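Local coordinates for archaemetzincin (Archaeoglobus fulgidus, PDB 3ZVS), which probably acts as a zinc-dependent metalloprotease of the metzincin type, carrying one catalytic and one apparently structural zinc ion, with no known natural substrate, at residues M1-Q6 with N20-I25; L123-C128 with V148-E153. All blocks are in the same frame, centred on the assembly; numbering follows the deposited sequence.

Contact 1. Residues M1-Q6 with N20-I25; sequences MKIYIQ and NSLPKI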
loop_
_atom_site.group_PDB
_atom_site.type_symbol
_atom_site.label_atom_id
_atom_site.label_comp_id
_atom_site.label_asym_id
_atom_site.label_seq_id
_atom_site.Cartn_x
_atom_site.Cartn_y
_atom_site.Cartn_z
ATOM N N MET A 1 8.135 -16.051 3.223
ATOM C CA MET A 1 7.462 -14.767 3.558
ATOM C C MET A 1 5.951 -14.953 3.497
ATOM O O MET A 1 5.421 -15.613 2.608
ATOM C CB MET A 1 7.903 -13.681 2.573
ATOM C CG MET A 1 7.289 -12.317 2.805
ATOM S SD MET A 1 7.562 -11.170 1.431
ATOM C CE MET A 1 9.346 -11.165 1.305
ATOM N N LYS A 2 5.268 -14.327 4.454
ATOM C CA LYS A 2 3.802 -14.310 4.487
ATOM C C LYS A 2 3.342 -12.865 4.417
ATOM O O LYS A 2 3.968 -11.995 5.020
ATOM C CB LYS A 2 3.267 -14.944 5.779
ATOM C CG LYS A 2 3.842 -16.332 6.021
ATOM C CD LYS A 2 2.917 -17.236 6.815
ATOM C CE LYS A 2 3.651 -18.460 7.370
ATOM N NZ LYS A 2 4.541 -19.110 6.354
ATOM N N ILE A 3 2.290 -12.612 3.649
ATOM C CA ILE A 3 1.702 -11.276 3.568
ATOM C C ILE A 3 0.239 -11.431 3.951
ATOM O O ILE A 3 -0.471 -12.238 3.351
ATOM C CB ILE A 3 1.774 -10.700 2.137
ATOM C CG1 ILE A 3 3.237 -10.606 1.682
ATOM C CG2 ILE A 3 1.052 -9.349 2.063
ATOM C CD1 ILE A 3 3.430 -10.304 0.218
ATOM N N TYR A 4 -0.176 -10.651 4.946
ATOM C CA TYR A 4 -1.555 -10.621 5.423
ATOM C C TYR A 4 -2.165 -9.336 4.925
ATOM O O TYR A 4 -1.700 -8.253 5.273
ATOM C CB TYR A 4 -1.584 -10.653 6.954
ATOM C CG TYR A 4 -0.984 -11.926 7.499
ATOM C CD1 TYR A 4 0.378 -12.039 7.692
ATOM C CD2 TYR A 4 -1.782 -13.022 7.793
ATOM C CE1 TYR A 4 0.931 -13.195 8.177
ATOM C CE2 TYR A 4 -1.231 -14.197 8.275
ATOM C CZ TYR A 4 0.120 -14.268 8.474
ATOM O OH TYR A 4 0.674 -15.441 8.954
ATOM N N ILE A 5 -3.194 -9.435 4.099
ATOM C CA ILE A 5 -3.936 -8.273 3.647
ATOM C C ILE A 5 -5.102 -8.038 4.586
ATOM O O ILE A 5 -5.932 -8.908 4.793
ATOM C CB ILE A 5 -4.468 -8.460 2.212
ATOM C CG1 ILE A 5 -3.330 -8.748 1.234
ATOM C CG2 ILE A 5 -5.256 -7.262 1.739
ATOM C CD1 ILE A 5 -3.799 -9.341 -0.077
ATOM N N GLN A 6 -5.145 -6.847 5.158
ATOM C CA GLN A 6 -6.215 -6.441 6.050
ATOM C C GLN A 6 -7.109 -5.416 5.331
ATOM O O GLN A 6 -6.766 -4.227 5.225
ATOM C CB GLN A 6 -5.657 -5.799 7.340
ATOM C CG GLN A 6 -6.745 -5.227 8.250
ATOM C CD GLN A 6 -7.700 -6.300 8.709
ATOM O OE1 GLN A 6 -7.317 -7.214 9.450
ATOM N NE2 GLN A 6 -8.922 -6.230 8.260
ATOM N N ASN A 20 -4.353 -12.022 -5.818
ATOM C CA ASN A 20 -4.016 -12.692 -7.067
ATOM C C ASN A 20 -2.659 -12.281 -7.644
ATOM O O ASN A 20 -2.067 -13.036 -8.411
ATOM C CB ASN A 20 -5.076 -12.394 -8.127
ATOM C CG ASN A 20 -6.407 -13.033 -7.827
ATOM O OD1 ASN A 20 -6.489 -13.994 -7.072
ATOM N ND2 ASN A 20 -7.466 -12.490 -8.422
ATOM N N SER A 21 -2.162 -11.102 -7.293
ATOM C CA SER A 21 -0.936 -10.552 -7.886
ATOM C C SER A 21 0.285 -10.670 -6.985
ATOM O O SER A 21 1.402 -10.941 -7.461
ATOM C CB SER A 21 -1.129 -9.084 -8.235
ATOM O OG SER A 21 -2.246 -8.899 -9.063
ATOM N N LEU A 22 0.108 -10.452 -5.688
ATOM C CA LEU A 22 1.240 -10.406 -4.774
ATOM C C LEU A 22 2.026 -11.704 -4.541
ATOM O O LEU A 22 3.245 -11.648 -4.313
ATOM C CB LEU A 22 0.824 -9.809 -3.438
ATOM C CG LEU A 22 0.307 -8.365 -3.381
ATOM C CD1 LEU A 22 -0.086 -8.017 -1.952
ATOM C CD2 LEU A 22 1.315 -7.344 -3.907
ATOM N N PRO A 23 1.367 -12.867 -4.569
ATOM C CA PRO A 23 2.151 -14.097 -4.345
ATOM C C PRO A 23 3.318 -14.254 -5.310
ATOM O O PRO A 23 4.426 -14.543 -4.871
ATOM C CB PRO A 23 1.112 -15.203 -4.556
ATOM C CG PRO A 23 -0.194 -14.554 -4.173
ATOM C CD PRO A 23 -0.077 -13.144 -4.679
ATOM N N LYS A 24 3.076 -14.027 -6.591
ATOM C CA LYS A 24 4.125 -14.198 -7.587
ATOM C C LYS A 24 5.208 -13.133 -7.426
ATOM O O LYS A 24 6.389 -13.431 -7.562
ATOM C CB LYS A 24 3.506 -14.137 -8.981
ATOM C CG LYS A 24 4.503 -14.277 -10.101
ATOM C CD LYS A 24 3.847 -13.984 -11.429
ATOM C CE LYS A 24 4.880 -13.937 -12.544
ATOM N NZ LYS A 24 4.230 -13.787 -13.871
ATOM N N ILE A 25 4.813 -11.893 -7.133
ATOM C CA ILE A 25 5.773 -10.800 -7.011
ATOM C C ILE A 25 6.743 -10.993 -5.853
ATOM O O ILE A 25 7.934 -10.685 -5.963
ATOM C CB ILE A 25 5.014 -9.450 -6.869
ATOM C CG1 ILE A 25 4.262 -9.200 -8.168
ATOM C CG2 ILE A 25 5.978 -8.311 -6.583
ATOM C CD1 ILE A 25 3.356 -7.978 -8.106
#
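L22 packs against I3 and I5 inside a beta-alpha-beta unit. Strand 2-7 is its first strand, helix 12-26 crosses over, and strand 29-32 follows, parallel to the first. The backbones do not bond to each other here. I3 CA and L22 CA are the nearest pair, 8.4 Å apart, so side chains must bridge the distance.

The contact is purely apolar. I3 and I5, two residues apart on the strand, both direct their CB atoms toward the helix. K2 and Y4 alternate with them; the Y4 ring stacks with F31 of the neighbouring strand. Within 20-25, L22 is the residue that meets I3 and I5; F26, V15 and L18 of the same helix add to the packing on them. L22 also touches V116 and I119 of helix 104-122, which extend the apolar cluster. That helix also carries the zinc ligand H117 and the probable proton acceptor E118, whose side chains are each about 9 Å from that of L22.

The touching methyl is CD1 of L22, held at the end of an extended chain (chi2 178°). I3 meets it with its branch methyl: I3 CG2 lies 4.4 Å from L22 CD1. I5 instead uses the end of its longer arm, with I5 CD1 likewise 4.4 Å from L22 CD1.

Contact 2. Residues L123-C128 with V148-E153; sequences LGLKHC and VSFCRE. With ZN (zinc ion), chain E; ZN (zinc ion), chain D.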
loop_
_atom_site.group_PDB
_atom_site.type_symbol
_atom_site.label_atom_id
_atom_site.label_comp_id
_atom_site.label_asym_id
_atom_site.label_seq_id
_atom_site.Cartn_x
_atom_site.Cartn_y
_atom_site.Cartn_z
ATOM N N LEU A 123 9.910 -4.473 3.834
ATOM C CA LEU A 123 11.056 -5.357 3.620
ATOM C C LEU A 123 12.387 -4.638 3.691
ATOM O O LEU A 123 13.423 -5.252 3.446
ATOM C CB LEU A 123 10.970 -6.077 2.274
ATOM C CG LEU A 123 9.730 -6.929 2.104
ATOM C CD1 LEU A 123 9.699 -7.552 0.722
ATOM C CD2 LEU A 123 9.628 -7.970 3.211
ATOM N N GLY A 124 12.369 -3.345 3.952
ATOM C CA GLY A 124 13.568 -2.599 4.290
ATOM C C GLY A 124 14.064 -1.703 3.183
ATOM O O GLY A 124 15.117 -1.069 3.340
ATOM N N LEU A 125 13.320 -1.605 2.086
ATOM C CA LEU A 125 13.710 -0.758 0.967
ATOM C C LEU A 125 13.287 0.693 1.145
ATOM O O LEU A 125 12.121 1.001 1.385
ATOM C CB LEU A 125 13.140 -1.271 -0.362
ATOM C CG LEU A 125 13.543 -2.687 -0.743
ATOM C CD1 LEU A 125 12.816 -3.148 -1.977
ATOM C CD2 LEU A 125 15.035 -2.733 -1.016
ATOM N N LYS A 126 14.257 1.590 1.044
ATOM C CA LYS A 126 14.002 3.018 0.970
ATOM C C LYS A 126 13.625 3.451 -0.444
ATOM O O LYS A 126 13.676 2.658 -1.393
ATOM C CB LYS A 126 15.241 3.792 1.429
ATOM C CG LYS A 126 15.627 3.482 2.857
ATOM C CD LYS A 126 16.822 4.327 3.341
ATOM C CE LYS A 126 17.518 3.631 4.515
ATOM N NZ LYS A 126 18.123 2.291 4.141
ATOM N N HIS A 127 13.188 4.688 -0.602
ATOM C CA HIS A 127 12.932 5.171 -1.947
ATOM C C HIS A 127 14.143 5.011 -2.830
ATOM O O HIS A 127 15.280 5.210 -2.398
ATOM C CB HIS A 127 12.447 6.606 -1.924
ATOM C CG HIS A 127 11.062 6.710 -1.398
ATOM N ND1 HIS A 127 10.607 7.773 -0.648
ATOM C CD2 HIS A 127 10.041 5.831 -1.454
ATOM C CE1 HIS A 127 9.354 7.544 -0.289
ATOM N NE2 HIS A 127 8.983 6.378 -0.784
ATOM N N CYS A 128 13.863 4.657 -4.073
ATOM C CA CYS A 128 14.863 4.329 -5.075
ATOM C C CYS A 128 14.748 5.318 -6.232
ATOM O O CYS A 128 13.642 5.644 -6.691
ATOM C CB CYS A 128 14.536 2.927 -5.578
ATOM S SG CYS A 128 15.759 2.307 -6.811
ATOM N N VAL A 148 6.015 -1.630 -12.186
ATOM C CA VAL A 148 5.554 -2.443 -11.073
ATOM C C VAL A 148 6.663 -3.302 -10.458
ATOM O O VAL A 148 6.513 -3.827 -9.360
ATOM C CB VAL A 148 4.344 -3.338 -11.517
ATOM C CG1 VAL A 148 4.829 -4.458 -12.456
ATOM C CG2 VAL A 148 3.624 -3.937 -10.313
ATOM N N SER A 149 7.775 -3.438 -11.178
ATOM C CA SER A 149 8.835 -4.338 -10.770
ATOM C C SER A 149 9.928 -3.603 -10.005
ATOM O O SER A 149 10.190 -2.398 -10.178
ATOM C CB SER A 149 9.470 -4.985 -11.995
ATOM O OG SER A 149 9.791 -3.979 -12.912
ATOM N N PHE A 150 10.576 -4.356 -9.141
ATOM C CA PHE A 150 11.780 -3.859 -8.465
ATOM C C PHE A 150 12.928 -3.856 -9.445
ATOM O O PHE A 150 13.087 -4.797 -10.234
ATOM C CB PHE A 150 12.152 -4.753 -7.288
ATOM C CG PHE A 150 11.133 -4.740 -6.183
ATOM C CD1 PHE A 150 11.067 -3.678 -5.296
ATOM C CD2 PHE A 150 10.237 -5.781 -6.048
ATOM C CE1 PHE A 150 10.125 -3.646 -4.287
ATOM C CE2 PHE A 150 9.294 -5.758 -5.024
ATOM C CZ PHE A 150 9.236 -4.694 -4.158
ATOM N N CYS A 151 13.734 -2.808 -9.377
ATOM C CA CYS A 151 14.995 -2.772 -10.118
ATOM C C CYS A 151 15.928 -3.849 -9.596
ATOM O O CYS A 151 15.709 -4.447 -8.539
ATOM C CB CYS A 151 15.664 -1.388 -10.044
ATOM S SG CYS A 151 16.435 -1.011 -8.444
ATOM N N ARG A 152 16.992 -4.098 -10.349
ATOM C CA ARG A 152 17.930 -5.147 -9.962
ATOM C C ARG A 152 18.582 -4.879 -8.612
ATOM O O ARG A 152 18.853 -5.788 -7.850
ATOM C CB ARG A 152 19.022 -5.349 -11.043
ATOM C CG ARG A 152 18.476 -5.774 -12.377
ATOM C CD ARG A 152 19.588 -6.047 -13.411
ATOM N NE ARG A 152 20.213 -4.830 -13.919
ATOM C CZ ARG A 152 21.448 -4.411 -13.644
ATOM N NH1 ARG A 152 22.225 -5.078 -12.830
ATOM N NH2 ARG A 152 21.888 -3.266 -14.185
ATOM N N GLU A 153 18.813 -3.613 -8.284
ATOM C CA GLU A 153 19.374 -3.286 -6.993
ATOM C C GLU A 153 18.417 -3.642 -5.861
ATOM O O GLU A 153 18.810 -4.253 -4.880
ATOM C CB GLU A 153 19.773 -1.819 -6.909
ATOM C CG GLU A 153 20.972 -1.525 -7.795
ATOM C CD GLU A 153 21.544 -0.169 -7.526
ATOM O OE1 GLU A 153 20.758 0.783 -7.282
ATOM O OE2 GLU A 153 22.797 -0.037 -7.554
HETATM ZN ZN ZN E . 15.036 0.079 -6.947
HETATM ZN ZN ZN D . 7.421 5.209 -0.326
#
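C128 and C151 lie on backbones that stay well apart, 8.7 Å between C128 CA and C151 CA, with no hydrogen bond joining the two segments. Zinc spans the interval. C128 SG binds the second zinc ion, which seems to be structural, at 2.3 Å, and C151 SG binds the same ion at 2.3 Å. The two sulfurs make an angle of about 108° at the metal, close to tetrahedral. C132 and C154 complete the four-cysteine site. With SG anti to its backbone N (chi1 -177°), C128 extends its sulfur toward the 148-153 segment and the metal. C151 is also the N-cap of helix 152-157, and its sulfur caps a backbone N of that helix.

The 123-128 segment carries the end of the metzincin signature HExxHxxGxxH. Its glycine, G124, closes helix 104-122 in a Schellman motif with positive phi. The chain then turns to bring in H127, whose NE2 binds the catalytic zinc ion at 2.0 Å beside H117 and H121. L125 O accepts a hydrogen bond from H121 ND1, which, with the zinc bond through NE2, helps to hold that ring in place.

The apolar part is L125 against F150. L125 CD1 approaches the ring obliquely, 3.6 Å from F150 CE1 and 3.8 Å from F150 CD1.

Overall arrangement
The two contacts have centres 16 Å apart and follow one another along the chain. Contact 1 is buried and joins a strand to the helix of a crossover. Contact 2 is only partly buried and ties two largely irregular segments in the C-terminal part of the chain. The first relies on aliphatic side chains alone; the second adds metal coordination to a small apolar patch. Helix 104-122 links them: its V116 touches both L22 of contact 1 and F150 of contact 2, and the helix runs directly into segment 123-128. They also meet directly through the chain start, where M1 CE packs 3.7 Å from L123 CD1.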